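Side-chain contacts in GTP cyclohydrolase 1 type 2 homolog (PDB 3LNL), which is of unknown function but binds a pair of zinc ions and assembles into a toroid-shaped hexamer capped by PII-like domains: residues B[56-61]-B[92-97]; B[79-82]-B[88-91]; B[127-132]-B[298-303]; B[271-276]-B[317-322]. The protein carries 2 engineered substitutions. All blocks are in the same frame, centred on the assembly; numbering follows the deposited sequence.

In the fold
Contacts 1 and 2 share helix 83-93, with centres 13 Å apart; they meet where Ile96 N approaches Leu91 O at 2.8 Å, a probable hydrogen bond, and both reach the second subunit. Contacts 3 and 4 have centres 19 Å apart and touch the same mixed sheet, but their nearest atoms are about 6 Å apart. The pairs are well separated: 40 Å divides the centres of contacts 1 and 3, and 44 Å those of contacts 2 and 4. Contacts 1, 2 and 4 lie away from the zinc sites, whereas in contact 3 the Asn129 side chain is about 10 Å from that of Asp106, a zinc ligand, and about 13 Å from a zinc ion.

Contact 1: B[56-61]-B[92-97]; sequences EAIEKG and IQHDIN
With CG1 anti to its own carbonyl carbon (chi1 -67°) and CD1 extended beyond it, Ile58 sends its longer branch out from helix 51-60, and His94, whose CG takes the same position (chi1 -70°), turns its imidazole to meet it. Ile58 CD1 sits 3.5 Å from the centroid of the His94 ring and 12° off the ring normal, so this is a CH-pi contact over the face. The closest ring atom is His94 CG, 3.5 Å from Ile58 CD1. The two side chains cross at about a right angle. His94 is the first residue to leave helical angles where helix 83-93 ends in a Schellman motif: Asp95, at positive phi, donates from its N to Ile92 O at 3.1 Å, and the chain turns toward strand 97-100. The same turn brings in Ile96, whose CD1 lies 4.2 Å from Ile58 CG1, giving the isoleucine a second, apolar neighbour beside the ring. Ile96 also packs on Ile65 of strand 64-67, while Lys90 of helix 83-93 touches Ile58. Helix 51-60 ends in a Schellman motif of its own, in which Gly61 N bonds to Ile58 O at 3.1 Å.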
loop_
_atom_site.group_PDB
_atom_site.type_symbol
_atom_site.label_atom_id
_atom_site.label_comp_id
_atom_site.label_asym_id
_atom_site.label_seq_id
_atom_site.Cartn_x
_atom_site.Cartn_y
_atom_site.Cartn_z
ATOM N N GLU B 56 40.855 -7.150 -16.437
ATOM C CA GLU B 56 41.556 -8.388 -16.065
ATOM C C GLU B 56 41.044 -9.610 -16.895
ATOM O O GLU B 56 41.835 -10.419 -17.376
ATOM C CB GLU B 56 41.404 -8.621 -14.545
ATOM C CG GLU B 56 41.995 -9.942 -13.962
ATOM C CD GLU B 56 41.592 -10.139 -12.506
ATOM O OE1 GLU B 56 42.296 -10.867 -11.842
ATOM O OE2 GLU B 56 40.563 -9.577 -12.000
ATOM N N ALA B 57 39.744 -9.715 -17.100
ATOM C CA ALA B 57 39.185 -10.801 -17.954
ATOM C C ALA B 57 39.711 -10.693 -19.370
ATOM O O ALA B 57 40.162 -11.686 -19.937
ATOM C CB ALA B 57 37.662 -10.787 -17.952
ATOM N N ILE B 58 39.677 -9.482 -19.925
ATOM C CA ILE B 58 40.178 -9.254 -21.264
ATOM C C ILE B 58 41.636 -9.674 -21.357
ATOM O O ILE B 58 42.053 -10.335 -22.311
ATOM C CB ILE B 58 40.021 -7.790 -21.679
ATOM C CG1 ILE B 58 38.523 -7.450 -21.815
ATOM C CG2 ILE B 58 40.848 -7.457 -22.987
ATOM C CD1 ILE B 58 38.201 -5.925 -21.884
ATOM N N GLU B 59 42.408 -9.270 -20.357
ATOM C CA GLU B 59 43.834 -9.461 -20.392
ATOM C C GLU B 59 44.134 -10.956 -20.353
ATOM O O GLU B 59 45.091 -11.407 -20.974
ATOM C CB GLU B 59 44.508 -8.689 -19.221
ATOM C CG GLU B 59 45.975 -8.684 -19.267
ATOM C CD GLU B 59 46.589 -10.008 -18.833
ATOM O OE1 GLU B 59 46.063 -10.631 -17.868
ATOM O OE2 GLU B 59 47.621 -10.411 -19.437
ATOM N N LYS B 60 43.304 -11.722 -19.643
ATOM C CA LYS B 60 43.515 -13.171 -19.507
ATOM C C LYS B 60 42.914 -13.996 -20.604
ATOM O O LYS B 60 43.110 -15.204 -20.642
ATOM C CB LYS B 60 42.964 -13.668 -18.161
ATOM C CG LYS B 60 43.744 -13.168 -16.984
ATOM C CD LYS B 60 43.096 -13.582 -15.693
ATOM C CE LYS B 60 43.911 -13.191 -14.475
ATOM N NZ LYS B 60 45.163 -13.958 -14.544
ATOM N N GLY B 61 42.169 -13.367 -21.491
ATOM C CA GLY B 61 41.464 -14.095 -22.536
ATOM C C GLY B 61 40.235 -14.850 -22.052
ATOM O O GLY B 61 39.790 -15.783 -22.699
ATOM N N ILE B 92 30.071 -5.487 -23.194
ATOM C CA ILE B 92 29.398 -5.736 -24.441
ATOM C C ILE B 92 30.348 -5.574 -25.616
ATOM O O ILE B 92 30.380 -6.381 -26.543
ATOM C CB ILE B 92 28.132 -4.847 -24.578
ATOM C CG1 ILE B 92 27.110 -5.290 -23.529
ATOM C CG2 ILE B 92 27.542 -4.977 -25.992
ATOM C CD1 ILE B 92 25.888 -4.299 -23.307
ATOM N N GLN B 93 31.151 -4.549 -25.569
ATOM C CA GLN B 93 31.984 -4.283 -26.683
ATOM C C GLN B 93 33.084 -5.345 -26.847
ATOM O O GLN B 93 33.518 -5.582 -27.970
ATOM C CB GLN B 93 32.576 -2.882 -26.555
ATOM C CG GLN B 93 31.515 -1.869 -26.935
ATOM C CD GLN B 93 32.013 -0.484 -27.053
ATOM O OE1 GLN B 93 32.789 -0.039 -26.211
ATOM N NE2 GLN B 93 31.490 0.265 -28.058
ATOM N N HIS B 94 33.478 -5.978 -25.742
ATOM C CA HIS B 94 34.453 -7.065 -25.777
ATOM C C HIS B 94 33.846 -8.455 -25.739
ATOM O O HIS B 94 34.566 -9.424 -25.519
ATOM C CB HIS B 94 35.437 -6.890 -24.624
ATOM C CG HIS B 94 36.354 -5.724 -24.818
ATOM N ND1 HIS B 94 37.610 -5.857 -25.385
ATOM C CD2 HIS B 94 36.170 -4.394 -24.605
ATOM C CE1 HIS B 94 38.169 -4.662 -25.477
ATOM N NE2 HIS B 94 37.314 -3.754 -25.027
ATOM N N ASP B 95 32.528 -8.558 -25.939
ATOM C CA ASP B 95 31.850 -9.854 -25.905
ATOM C C ASP B 95 32.171 -10.654 -24.635
ATOM O O ASP B 95 32.439 -11.849 -24.687
ATOM C CB ASP B 95 32.191 -10.643 -27.168
ATOM C CG ASP B 95 31.605 -9.983 -28.418
ATOM O OD1 ASP B 95 32.372 -9.462 -29.199
ATOM O OD2 ASP B 95 30.380 -9.945 -28.565
ATOM N N ILE B 96 32.138 -9.961 -23.492
ATOM C CA ILE B 96 32.272 -10.585 -22.212
ATOM C C ILE B 96 30.874 -10.777 -21.618
ATOM O O ILE B 96 29.999 -9.875 -21.637
ATOM C CB ILE B 96 33.107 -9.745 -21.225
ATOM C CG1 ILE B 96 34.429 -9.258 -21.847
ATOM C CG2 ILE B 96 33.346 -10.551 -19.932
ATOM C CD1 ILE B 96 35.462 -10.279 -22.069
ATOM N N ASN B 97 30.658 -11.976 -21.114
ATOM C CA ASN B 97 29.437 -12.353 -20.486
ATOM C C ASN B 97 29.565 -12.245 -18.962
ATOM O O ASN B 97 30.568 -12.666 -18.391
ATOM C CB ASN B 97 29.115 -13.805 -20.844
ATOM C CG ASN B 97 29.153 -14.062 -22.310
ATOM O OD1 ASN B 97 28.229 -13.685 -23.017
ATOM N ND2 ASN B 97 30.225 -14.711 -22.787
#

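Contact 2: B[79-82]-B[88-91]; sequences LKAN and IRKL
The chain doubles back after strand 79-80 through a tight connection, so that the middle of helix 83-93 lies against the strand, Leu79 meeting Ile88 and Arg89. The apolar half is made by one methyl: Leu79 CD2 is 3.6 Å from Ile88 CG2 and 3.7 Å from Ile88 CD1, so it touches both branches of the isoleucine. These two side chains cross at about a right angle. The polar half belongs to Arg89, whose chain leaves the helix with CG anti to the carbonyl carbon and then bends at chi3 (57°), which turns the guanidinium so that NH1 comes within bonding distance of Leu79 O. Arg89 NH1 donates to Leu79 O at 3.3 Å, a long bond with an N-H...O angle of 144°. The donor is tilted from the carbonyl plane, and the acceptor in turn lies 28° out of the guanidinium plane, which is consistent with a modest grip. Ala81 is the centre of an inverse gamma turn, which redirects the chain between strand and helix. Just before it, Lys80 O approaches Arg89 CD at 3.3 Å, so the arginine chain is packed against two successive carbonyls. Leu79 and Lys80 also pair in parallel with a strand of the second subunit, extending the sheet across the interface. There Leu79 packs on Ile88 of the second subunit, and Ile88 on Leu79 of that chain.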
loop_
_atom_site.group_PDB
_atom_site.type_symbol
_atom_site.label_atom_id
_atom_site.label_comp_id
_atom_site.label_asym_id
_atom_site.label_seq_id
_atom_site.Cartn_x
_atom_site.Cartn_y
_atom_site.Cartn_z
ATOM N N LEU B 79 22.887 3.822 -20.886
ATOM C CA LEU B 79 24.173 3.135 -21.052
ATOM C C LEU B 79 25.135 4.099 -21.755
ATOM O O LEU B 79 25.332 4.067 -22.977
ATOM C CB LEU B 79 23.963 1.851 -21.841
ATOM C CG LEU B 79 23.078 0.845 -21.100
ATOM C CD1 LEU B 79 22.548 -0.260 -22.026
ATOM C CD2 LEU B 79 23.907 0.266 -19.926
ATOM N N LYS B 80 25.627 5.038 -20.959
ATOM C CA LYS B 80 26.530 6.083 -21.431
ATOM C C LYS B 80 27.965 5.755 -21.003
ATOM O O LYS B 80 28.180 4.852 -20.170
ATOM C CB LYS B 80 26.143 7.420 -20.823
ATOM C CG LYS B 80 24.851 7.975 -21.351
ATOM C CD LYS B 80 24.505 9.295 -20.714
ATOM C CE LYS B 80 24.119 9.155 -19.243
ATOM N NZ LYS B 80 23.517 10.488 -18.843
ATOM N N ALA B 81 28.925 6.494 -21.552
ATOM C CA ALA B 81 30.332 6.251 -21.325
ATOM C C ALA B 81 30.769 6.845 -19.990
ATOM O O ALA B 81 31.686 7.660 -19.940
ATOM C CB ALA B 81 31.163 6.847 -22.462
ATOM N N ASN B 82 30.089 6.485 -18.923
ATOM C CA ASN B 82 30.470 6.921 -17.599
ATOM C C ASN B 82 29.785 6.052 -16.573
ATOM O O ASN B 82 28.818 5.322 -16.862
ATOM C CB ASN B 82 30.199 8.410 -17.369
ATOM C CG ASN B 82 28.747 8.759 -17.066
ATOM O OD1 ASN B 82 28.229 8.526 -15.948
ATOM N ND2 ASN B 82 28.132 9.503 -17.992
ATOM N N ILE B 88 29.408 -1.631 -18.326
ATOM C CA ILE B 88 28.467 -2.474 -19.037
ATOM C C ILE B 88 28.816 -2.430 -20.530
ATOM O O ILE B 88 28.809 -3.462 -21.225
ATOM C CB ILE B 88 27.025 -1.992 -18.773
ATOM C CG1 ILE B 88 26.617 -2.221 -17.311
ATOM C CG2 ILE B 88 26.037 -2.666 -19.757
ATOM C CD1 ILE B 88 25.325 -1.370 -16.895
ATOM N N ARG B 89 29.077 -1.220 -21.039
ATOM C CA ARG B 89 29.496 -1.032 -22.437
ATOM C C ARG B 89 30.803 -1.780 -22.757
ATOM O O ARG B 89 30.935 -2.363 -23.817
ATOM C CB ARG B 89 29.646 0.458 -22.801
ATOM C CG ARG B 89 28.317 1.261 -22.712
ATOM C CD ARG B 89 28.517 2.761 -22.713
ATOM N NE ARG B 89 29.251 3.176 -23.901
ATOM C CZ ARG B 89 28.732 3.338 -25.113
ATOM N NH1 ARG B 89 27.404 3.250 -25.357
ATOM N NH2 ARG B 89 29.526 3.671 -26.091
ATOM N N LYS B 90 31.751 -1.771 -21.835
ATOM C CA LYS B 90 32.992 -2.465 -22.075
ATOM C C LYS B 90 32.771 -3.981 -22.174
ATOM O O LYS B 90 33.368 -4.614 -23.036
ATOM C CB LYS B 90 34.053 -2.091 -21.026
ATOM C CG LYS B 90 35.477 -2.669 -21.369
ATOM C CD LYS B 90 36.584 -1.698 -21.036
ATOM C CE LYS B 90 37.932 -2.037 -21.651
ATOM N NZ LYS B 90 38.924 -1.183 -20.918
ATOM N N LEU B 91 31.902 -4.537 -21.326
ATOM C CA LEU B 91 31.552 -5.982 -21.368
ATOM C C LEU B 91 31.020 -6.312 -22.752
ATOM O O LEU B 91 31.464 -7.250 -23.412
ATOM C CB LEU B 91 30.495 -6.336 -20.285
ATOM C CG LEU B 91 31.027 -6.317 -18.854
ATOM C CD1 LEU B 91 29.918 -6.211 -17.745
ATOM C CD2 LEU B 91 31.940 -7.551 -18.636
#

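Contact 3: B[127-132]-B[298-303]; sequences IINNQQ and VQQGAD
Asn129 OD1 is gripped by two side-chain amides, those of Gln300 and Gln296. The bond across the contact, Gln300 NE2 to Asn129 OD1, is 2.8 Å long and nearly straight, with an N-H...O angle of 170°. Its acceptor lies in the plane of the Gln300 amide, but the donor stands above the Asn129 carbonyl plane, 45° out of it, and the two amide planes are 43° apart. The remaining amide atoms are bridged by a water: Asn129 ND2 donates to it at 3.1 Å, and it lies 2.9 Å from Gln300 OE1, to which it can donate. Asn129 ND2 has a further partner in Leu242 O, so both ends of this amide are tied down and its rotation is fixed. Gln300 reaches across because its chain is extended beyond CG. The methyl Ile128 CD1 lies 3.7 Å from Gln300 OE1, and Met245 of strand 240-253 packs on both residues. Gln300 itself comes just before Gly301, whose N bonds back to Val298 O. Amide-to-amide hydrogen bonding and a shared water thus join the Schellman-capped end of helix 294-299 to the short loop at Ile128 and Asn129 that interrupts strand 125-142, the strand leading into the PII-like domain.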
loop_
_atom_site.group_PDB
_atom_site.type_symbol
_atom_site.label_atom_id
_atom_site.label_comp_id
_atom_site.label_asym_id
_atom_site.label_seq_id
_atom_site.Cartn_x
_atom_site.Cartn_y
_atom_site.Cartn_z
ATOM N N ILE B 127 23.471 -24.367 8.112
ATOM C CA ILE B 127 22.597 -23.374 7.579
ATOM C C ILE B 127 21.560 -23.022 8.633
ATOM O O ILE B 127 21.058 -23.909 9.336
ATOM C CB ILE B 127 21.889 -23.863 6.273
ATOM C CG1 ILE B 127 22.910 -23.918 5.125
ATOM C CG2 ILE B 127 20.690 -22.937 5.910
ATOM C CD1 ILE B 127 23.395 -22.510 4.601
ATOM N N ILE B 128 21.242 -21.725 8.717
ATOM C CA ILE B 128 20.120 -21.237 9.543
ATOM C C ILE B 128 19.167 -20.405 8.680
ATOM O O ILE B 128 19.426 -20.138 7.474
ATOM C CB ILE B 128 20.607 -20.415 10.807
ATOM C CG1 ILE B 128 21.474 -19.256 10.374
ATOM C CG2 ILE B 128 21.294 -21.345 11.830
ATOM C CD1 ILE B 128 21.892 -18.328 11.485
ATOM N N ASN B 129 18.058 -20.002 9.290
ATOM C CA ASN B 129 17.005 -19.245 8.591
ATOM C C ASN B 129 16.484 -19.991 7.351
ATOM O O ASN B 129 16.262 -19.402 6.287
ATOM C CB ASN B 129 17.482 -17.820 8.240
ATOM C CG ASN B 129 17.847 -16.998 9.484
ATOM O OD1 ASN B 129 17.105 -16.992 10.435
ATOM N ND2 ASN B 129 19.028 -16.396 9.509
ATOM N N ASN B 130 16.284 -21.291 7.478
ATOM C CA ASN B 130 15.953 -22.124 6.317
ATOM C C ASN B 130 14.709 -21.721 5.569
ATOM O O ASN B 130 13.698 -21.402 6.180
ATOM C CB ASN B 130 15.823 -23.595 6.707
ATOM C CG ASN B 130 17.033 -24.079 7.404
ATOM O OD1 ASN B 130 17.422 -23.469 8.376
ATOM N ND2 ASN B 130 17.714 -25.081 6.852
ATOM N N GLN B 131 14.790 -21.773 4.232
ATOM C CA GLN B 131 13.623 -21.568 3.386
ATOM C C GLN B 131 12.622 -22.738 3.642
ATOM O O GLN B 131 12.970 -23.723 4.328
ATOM C CB GLN B 131 14.047 -21.465 1.900
ATOM C CG GLN B 131 15.095 -20.401 1.656
ATOM C CD GLN B 131 15.468 -20.207 0.182
ATOM O OE1 GLN B 131 15.136 -21.040 -0.677
ATOM N NE2 GLN B 131 16.142 -19.076 -0.115
ATOM N N GLN B 132 11.386 -22.579 3.174
ATOM C CA GLN B 132 10.381 -23.658 3.193
ATOM C C GLN B 132 10.023 -23.940 1.750
ATOM O O GLN B 132 9.750 -23.029 0.984
ATOM C CB GLN B 132 9.116 -23.293 3.987
ATOM C CG GLN B 132 9.331 -23.165 5.502
ATOM C CD GLN B 132 9.454 -24.511 6.225
ATOM O OE1 GLN B 132 8.744 -25.476 5.916
ATOM N NE2 GLN B 132 10.361 -24.577 7.193
ATOM N N VAL B 298 20.363 -14.580 18.093
ATOM C CA VAL B 298 20.484 -14.845 19.533
ATOM C C VAL B 298 19.413 -15.840 19.994
ATOM O O VAL B 298 19.722 -16.768 20.728
ATOM C CB VAL B 298 20.543 -13.554 20.350
ATOM C CG1 VAL B 298 20.397 -13.872 21.874
ATOM C CG2 VAL B 298 21.838 -12.840 20.014
ATOM N N GLN B 299 18.175 -15.690 19.520
ATOM C CA GLN B 299 17.117 -16.658 19.847
ATOM C C GLN B 299 17.536 -18.067 19.343
ATOM O O GLN B 299 17.195 -19.050 19.945
ATOM C CB GLN B 299 15.764 -16.340 19.170
ATOM C CG GLN B 299 15.018 -15.020 19.461
ATOM C CD GLN B 299 14.160 -14.487 18.220
ATOM O OE1 GLN B 299 13.646 -15.275 17.390
ATOM N NE2 GLN B 299 14.056 -13.136 18.088
ATOM N N GLN B 300 18.238 -18.145 18.217
ATOM C CA GLN B 300 18.663 -19.428 17.636
ATOM C C GLN B 300 19.894 -20.017 18.404
ATOM O O GLN B 300 20.339 -21.103 18.099
ATOM C CB GLN B 300 18.954 -19.241 16.131
ATOM C CG GLN B 300 17.692 -18.990 15.185
ATOM C CD GLN B 300 17.980 -18.203 13.849
ATOM O OE1 GLN B 300 19.004 -17.478 13.688
ATOM N NE2 GLN B 300 17.078 -18.359 12.891
ATOM N N GLY B 301 20.438 -19.298 19.401
ATOM C CA GLY B 301 21.571 -19.787 20.219
ATOM C C GLY B 301 22.927 -19.107 19.984
ATOM O O GLY B 301 23.936 -19.471 20.591
ATOM N N ALA B 302 22.984 -18.104 19.120
ATOM C CA ALA B 302 24.247 -17.407 18.891
ATOM C C ALA B 302 24.727 -16.631 20.104
ATOM O O ALA B 302 23.944 -15.994 20.757
ATOM C CB ALA B 302 24.127 -16.467 17.696
ATOM N N ASP B 303 26.012 -16.697 20.398
ATOM C CA ASP B 303 26.679 -15.775 21.338
ATOM C C ASP B 303 27.109 -14.451 20.711
ATOM O O ASP B 303 27.331 -13.464 21.440
ATOM C CB ASP B 303 27.920 -16.445 21.965
ATOM C CG ASP B 303 27.568 -17.739 22.718
ATOM O OD1 ASP B 303 26.506 -17.773 23.380
ATOM O OD2 ASP B 303 28.345 -18.721 22.600
HETATM O O HOH W 1 19.251 -15.009 12.234
#

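Contact 4: B[271-276]-B[317-322]; sequences RFVGES and DAKIHG
A methyl of Val273 rests on the first side-chain carbon of Lys319, Val273 CG1 lying 3.7 Å from Lys319 CB. The valine puts that methyl on the helix because CG1 stands opposite its backbone N (chi1 179°), beside the carbonyl carbon. Val273 CG1 also lies 3.8 Å from Lys319 N, in the helix backbone. Lys319 likewise holds CG opposite its backbone N (chi1 -172°), and its chain stays extended through chi2 and chi3 before turning at chi4 (82°). That last bend turns NZ toward the backbone of Gly274, though Lys319 NZ stays 4.4 Å from Gly274 C and makes no direct bond there. The valine and lysine side chains are set at an oblique angle to each other. Between the polar groups lies a water that accepts from both segments: Gly274 N is 2.9 Å from it and Lys319 NZ 2.8 Å. Strand 271-273 pairs with strand 325-327, where Leu325 packs on both Val273 and Ala318, so helix 312-321 lies against this sheet. At the helix end Gly322 N bonds to Lys319 O in a Schellman motif. Earlier in the same strand as Val273, Arg271 and Phe272 pair antiparallel with a strand of the fourth subunit. Chemically the contact divides in two: the aliphatic base of Lys319 packs on the buried valine, whereas its charged tip reaches the strand end through a water, consistent with a charge kept at the exposed surface and linked to the strand by water and not by a direct bond.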
loop_
_atom_site.group_PDB
_atom_site.type_symbol
_atom_site.label_atom_id
_atom_site.label_comp_id
_atom_site.label_asym_id
_atom_site.label_seq_id
_atom_site.Cartn_x
_atom_site.Cartn_y
_atom_site.Cartn_z
ATOM N N ARG B 271 35.372 -3.966 14.115
ATOM C CA ARG B 271 34.758 -3.414 15.316
ATOM C C ARG B 271 33.706 -4.364 15.878
ATOM O O ARG B 271 33.021 -5.121 15.133
ATOM C CB ARG B 271 34.155 -2.016 15.036
ATOM C CG ARG B 271 33.164 -1.971 13.922
ATOM C CD ARG B 271 32.910 -0.549 13.413
ATOM N NE ARG B 271 32.004 -0.557 12.251
ATOM C CZ ARG B 271 31.655 0.523 11.557
ATOM N NH1 ARG B 271 32.138 1.718 11.877
ATOM N NH2 ARG B 271 30.781 0.425 10.551
ATOM N N PHE B 272 33.587 -4.361 17.205
ATOM C CA PHE B 272 32.678 -5.243 17.847
ATOM C C PHE B 272 31.846 -4.513 18.859
ATOM O O PHE B 272 32.164 -3.408 19.259
ATOM C CB PHE B 272 33.382 -6.466 18.428
ATOM C CG PHE B 272 34.319 -6.180 19.561
ATOM C CD1 PHE B 272 33.868 -6.158 20.866
ATOM C CD2 PHE B 272 35.674 -6.027 19.327
ATOM C CE1 PHE B 272 34.758 -5.910 21.902
ATOM C CE2 PHE B 272 36.557 -5.830 20.365
ATOM C CZ PHE B 272 36.090 -5.753 21.645
ATOM N N VAL B 273 30.723 -5.120 19.179
ATOM C CA VAL B 273 29.799 -4.583 20.148
ATOM C C VAL B 273 29.579 -5.642 21.189
ATOM O O VAL B 273 29.161 -6.758 20.861
ATOM C CB VAL B 273 28.427 -4.211 19.488
ATOM C CG1 VAL B 273 27.420 -3.644 20.539
ATOM C CG2 VAL B 273 28.631 -3.220 18.343
ATOM N N GLY B 274 29.833 -5.287 22.445
ATOM C CA GLY B 274 29.667 -6.211 23.595
ATOM C C GLY B 274 30.889 -6.124 24.504
ATOM O O GLY B 274 31.898 -5.509 24.138
ATOM N N GLU B 275 30.792 -6.723 25.681
ATOM C CA GLU B 275 31.878 -6.713 26.659
ATOM C C GLU B 275 33.044 -7.488 26.016
ATOM O O GLU B 275 32.856 -8.567 25.442
ATOM C CB GLU B 275 31.457 -7.367 28.023
ATOM C CG GLU B 275 30.186 -6.812 28.800
ATOM C CD GLU B 275 29.808 -7.638 30.110
ATOM O OE1 GLU B 275 30.236 -8.826 30.278
ATOM O OE2 GLU B 275 29.092 -7.094 31.001
ATOM N N SER B 276 34.232 -6.900 26.063
ATOM C CA SER B 276 35.396 -7.447 25.366
ATOM C C SER B 276 35.800 -8.834 25.893
ATOM O O SER B 276 36.336 -9.653 25.148
ATOM C CB SER B 276 36.574 -6.455 25.464
ATOM O OG SER B 276 36.895 -6.245 26.819
ATOM N N ASP B 317 21.456 -0.160 19.901
ATOM C CA ASP B 317 20.361 -1.055 20.269
ATOM C C ASP B 317 20.886 -2.430 20.716
ATOM O O ASP B 317 20.506 -2.937 21.810
ATOM C CB ASP B 317 19.387 -1.241 19.091
ATOM C CG ASP B 317 18.634 0.030 18.784
ATOM O OD1 ASP B 317 18.764 0.987 19.554
ATOM O OD2 ASP B 317 17.947 0.097 17.762
ATOM N N ALA B 318 21.741 -3.024 19.889
ATOM C CA ALA B 318 22.341 -4.329 20.213
ATOM C C ALA B 318 23.063 -4.309 21.577
ATOM O O ALA B 318 22.821 -5.176 22.424
ATOM C CB ALA B 318 23.299 -4.785 19.092
ATOM N N LYS B 319 23.870 -3.269 21.805
ATOM C CA LYS B 319 24.605 -3.130 23.060
ATOM C C LYS B 319 23.646 -3.120 24.265
ATOM O O LYS B 319 23.820 -3.902 25.241
ATOM C CB LYS B 319 25.472 -1.867 23.075
ATOM C CG LYS B 319 26.410 -1.802 24.323
ATOM C CD LYS B 319 27.648 -0.923 24.095
ATOM C CE LYS B 319 28.540 -0.845 25.361
ATOM N NZ LYS B 319 29.442 -2.067 25.433
ATOM N N ILE B 320 22.637 -2.268 24.206
ATOM C CA ILE B 320 21.739 -2.147 25.344
ATOM C C ILE B 320 20.957 -3.442 25.591
ATOM O O ILE B 320 20.647 -3.787 26.718
ATOM C CB ILE B 320 20.812 -0.914 25.219
ATOM C CG1 ILE B 320 20.386 -0.465 26.653
ATOM C CG2 ILE B 320 19.579 -1.228 24.412
ATOM C CD1 ILE B 320 19.675 0.886 26.739
ATOM N N HIS B 321 20.671 -4.199 24.535
ATOM C CA HIS B 321 19.974 -5.456 24.702
ATOM C C HIS B 321 20.905 -6.655 24.935
ATOM O O HIS B 321 20.448 -7.757 25.059
ATOM C CB HIS B 321 19.093 -5.726 23.490
ATOM C CG HIS B 321 17.976 -4.744 23.324
ATOM N ND1 HIS B 321 16.989 -4.566 24.274
ATOM C CD2 HIS B 321 17.702 -3.883 22.321
ATOM C CE1 HIS B 321 16.171 -3.613 23.865
ATOM N NE2 HIS B 321 16.586 -3.182 22.683
ATOM N N GLY B 322 22.207 -6.429 25.026
ATOM C CA GLY B 322 23.140 -7.508 25.244
ATOM C C GLY B 322 23.377 -8.382 24.031
ATOM O O GLY B 322 23.862 -9.506 24.178
HETATM O O HOH W 2 30.658 -2.512 22.895
#